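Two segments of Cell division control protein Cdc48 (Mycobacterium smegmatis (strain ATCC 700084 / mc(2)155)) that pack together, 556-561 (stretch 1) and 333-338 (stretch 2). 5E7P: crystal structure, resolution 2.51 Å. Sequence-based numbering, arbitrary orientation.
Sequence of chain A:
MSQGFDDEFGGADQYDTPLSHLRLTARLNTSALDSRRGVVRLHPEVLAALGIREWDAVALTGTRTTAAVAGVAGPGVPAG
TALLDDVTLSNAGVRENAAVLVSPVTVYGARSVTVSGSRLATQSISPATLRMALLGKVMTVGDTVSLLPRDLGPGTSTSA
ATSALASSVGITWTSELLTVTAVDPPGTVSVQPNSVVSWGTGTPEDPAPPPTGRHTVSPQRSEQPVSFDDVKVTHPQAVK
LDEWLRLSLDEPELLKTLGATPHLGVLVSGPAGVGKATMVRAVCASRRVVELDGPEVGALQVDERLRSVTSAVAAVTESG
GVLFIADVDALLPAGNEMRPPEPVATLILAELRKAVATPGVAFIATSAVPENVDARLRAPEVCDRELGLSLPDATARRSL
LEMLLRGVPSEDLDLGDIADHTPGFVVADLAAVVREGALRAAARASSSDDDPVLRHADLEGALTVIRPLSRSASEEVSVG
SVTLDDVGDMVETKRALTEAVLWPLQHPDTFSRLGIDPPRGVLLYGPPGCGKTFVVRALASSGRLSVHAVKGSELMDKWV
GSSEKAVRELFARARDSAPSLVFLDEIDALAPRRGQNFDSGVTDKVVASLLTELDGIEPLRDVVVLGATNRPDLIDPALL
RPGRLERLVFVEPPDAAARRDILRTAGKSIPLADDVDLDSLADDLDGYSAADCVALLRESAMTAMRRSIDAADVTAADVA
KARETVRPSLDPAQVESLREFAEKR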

# COMPACT_ATOMS: atom_id res chain seq x y z
N MET A 556 -9.63 6.20 18.47
CA MET A 556 -10.07 6.70 19.77
C MET A 556 -8.90 7.15 20.65
O MET A 556 -8.96 8.22 21.26
CB MET A 556 -10.88 5.63 20.50
CG MET A 556 -12.22 5.31 19.85
SD MET A 556 -13.47 6.59 20.10
CE MET A 556 -13.84 6.35 21.84
N ASP A 557 -7.84 6.35 20.69
CA ASP A 557 -6.77 6.57 21.66
C ASP A 557 -5.49 7.19 21.08
O ASP A 557 -4.85 8.01 21.74
CB ASP A 557 -6.44 5.26 22.37
CG ASP A 557 -7.66 4.60 22.99
OD1 ASP A 557 -8.58 5.34 23.42
OD2 ASP A 557 -7.70 3.35 23.05
N LYS A 558 -5.13 6.79 19.87
CA LYS A 558 -3.84 7.18 19.30
C LYS A 558 -3.86 8.47 18.49
O LYS A 558 -2.89 9.24 18.51
CB LYS A 558 -3.25 6.04 18.46
CG LYS A 558 -2.88 4.80 19.26
CD LYS A 558 -2.31 3.71 18.36
CE LYS A 558 -1.88 2.49 19.16
NZ LYS A 558 -1.33 1.42 18.28
N TRP A 559 -4.95 8.71 17.77
CA TRP A 559 -5.03 9.87 16.87
C TRP A 559 -5.14 11.20 17.61
O TRP A 559 -5.95 11.36 18.53
CB TRP A 559 -6.21 9.72 15.91
CG TRP A 559 -6.07 8.60 14.92
CD1 TRP A 559 -5.08 7.66 14.87
CD2 TRP A 559 -6.96 8.30 13.83
NE1 TRP A 559 -5.29 6.80 13.82
CE2 TRP A 559 -6.44 7.17 13.17
CE3 TRP A 559 -8.14 8.88 13.35
CZ2 TRP A 559 -7.06 6.60 12.06
CZ3 TRP A 559 -8.75 8.32 12.25
CH2 TRP A 559 -8.21 7.19 11.61
N VAL A 560 -4.31 12.16 17.20
CA VAL A 560 -4.42 13.52 17.70
C VAL A 560 -5.51 14.26 16.94
O VAL A 560 -5.41 14.47 15.73
CB VAL A 560 -3.09 14.29 17.54
CG1 VAL A 560 -3.26 15.74 17.97
CG2 VAL A 560 -1.98 13.61 18.33
N GLY A 561 -6.56 14.65 17.65
CA GLY A 561 -7.69 15.32 17.04
C GLY A 561 -9.00 14.75 17.55
O GLY A 561 -9.02 13.71 18.21
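Stretch 2, residues 333-338: PAGNEM

Stretch 1 begins in a helix that starts earlier in the chain, with a wider pi-type turn at Met556 to Lys558; Lys558 has phi/psi of -91/-35°, whereas Trp559 and Val560 are extended at -71/132° and -82/116°. Stretch 2 contains no regular helix or strand. Its backbone turns from residue to residue, with Ala334 at -68/-39°, Gly335 at 86/148°, Asn336 at -120/43° and Glu337 at 61/-43°. At the backbone angles of Gly335 a CB would be jammed against the carbonyl O of Ala334, which by itself calls for glycine. Near its end a backbone hydrogen bond runs from Met338 N to Asn336 O, very short at 2.4 Å.

Measured from CA to CA, the direction from Ala334 to Glu337 lies 123° from that of Asp557 to Val560, so stretch 2 runs obliquely and partly against stretch 1 rather than alongside it. The backbones remain well apart: Lys558 CA is 6.7 Å from Asn336 CA, and Val560 CA is 6.9 Å from Glu337 CA. Side chains and carbonyl groups therefore make the contact, which is small, burying 199 Å² over both sides, and no hydrogen bond crosses it.

Val560 and Glu337 account for most of the covered surface, 64 and 62 Å² respectively, and the CA-to-CB bond of each points toward the other stretch. Val560, with chi1 in the t well, places its CG2 methyl 3.8 Å from Glu337 CG, so the valine packs against the aliphatic part of the glutamate. The same methyl lies 3.8 Å from Gly335 O, and Val560 CB is 4.4 Å from Ala334 O. The valine thus meets two successive carbonyl groups of stretch 2 as well as the glutamate side chain, a contact of van der Waals character.

Beyond CG, the side chain of Glu337 carries its carboxylate toward the backbone carbonyls of Asp557, Lys558 and Trp559. Glu337 OE1 comes within 3.0 Å of Lys558 O and 3.8 Å of Asp557 O, while Glu337 OE2 is 4.2 Å from Trp559 O. The short approach to Lys558 O brings two acceptors together and is not a hydrogen bond; its closeness should not be read as an attraction.

The other side chains of stretch 1 add little. Those of Asp557 and Lys558 start sideways and their ends lead away, the lysine extending with chi2 to chi4 all in the t well, so its ammonium group does not pair with Glu337. The CA-to-CB bond of Trp559 points away, and its side chain comes no nearer than 6.8 Å, from Trp559 CB to Glu337 OE2. On the other side, Asn336 also points away, although its CA is among the nearest to stretch 1. Met556, Gly561, Pro333 and Met338 make no contact across the pair, and the Met338 side chain is not modelled beyond CB.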

# COMPACT_ATOMS: atom_id res chain seq x y z
N PRO A 333 2.82 16.14 9.01
CA PRO A 333 2.60 14.83 9.63
C PRO A 333 1.61 14.92 10.79
O PRO A 333 1.58 15.93 11.48
CB PRO A 333 3.99 14.45 10.16
CG PRO A 333 4.95 15.43 9.53
CD PRO A 333 4.17 16.67 9.30
N ALA A 334 0.83 13.88 10.99
CA ALA A 334 -0.21 13.89 12.02
C ALA A 334 0.36 13.91 13.43
O ALA A 334 -0.19 14.58 14.31
CB ALA A 334 -1.14 12.72 11.84
N GLY A 335 1.43 13.16 13.66
CA GLY A 335 2.06 13.12 14.97
C GLY A 335 1.44 12.09 15.90
O GLY A 335 0.24 11.82 15.84
N ASN A 336 2.27 11.51 16.76
CA ASN A 336 1.83 10.44 17.65
C ASN A 336 1.96 10.76 19.14
O ASN A 336 2.41 9.91 19.92
CB ASN A 336 2.56 9.14 17.32
CG ASN A 336 3.95 9.38 16.75
OD1 ASN A 336 4.84 9.88 17.44
ND2 ASN A 336 4.13 9.03 15.48
N GLU A 337 1.59 11.97 19.53
CA GLU A 337 1.57 12.39 20.94
C GLU A 337 2.92 12.35 21.67
O GLU A 337 3.24 13.27 22.43
CB GLU A 337 0.49 11.63 21.73
CG GLU A 337 -0.88 12.28 21.66
CD GLU A 337 -1.99 11.27 21.45
OE1 GLU A 337 -1.69 10.11 21.12
OE2 GLU A 337 -3.17 11.65 21.62
N MET A 338 3.70 11.29 21.46
CA MET A 338 5.08 11.26 21.93
C MET A 338 5.80 12.43 21.27
O MET A 338 6.51 13.19 21.92
CB MET A 338 5.75 9.94 21.56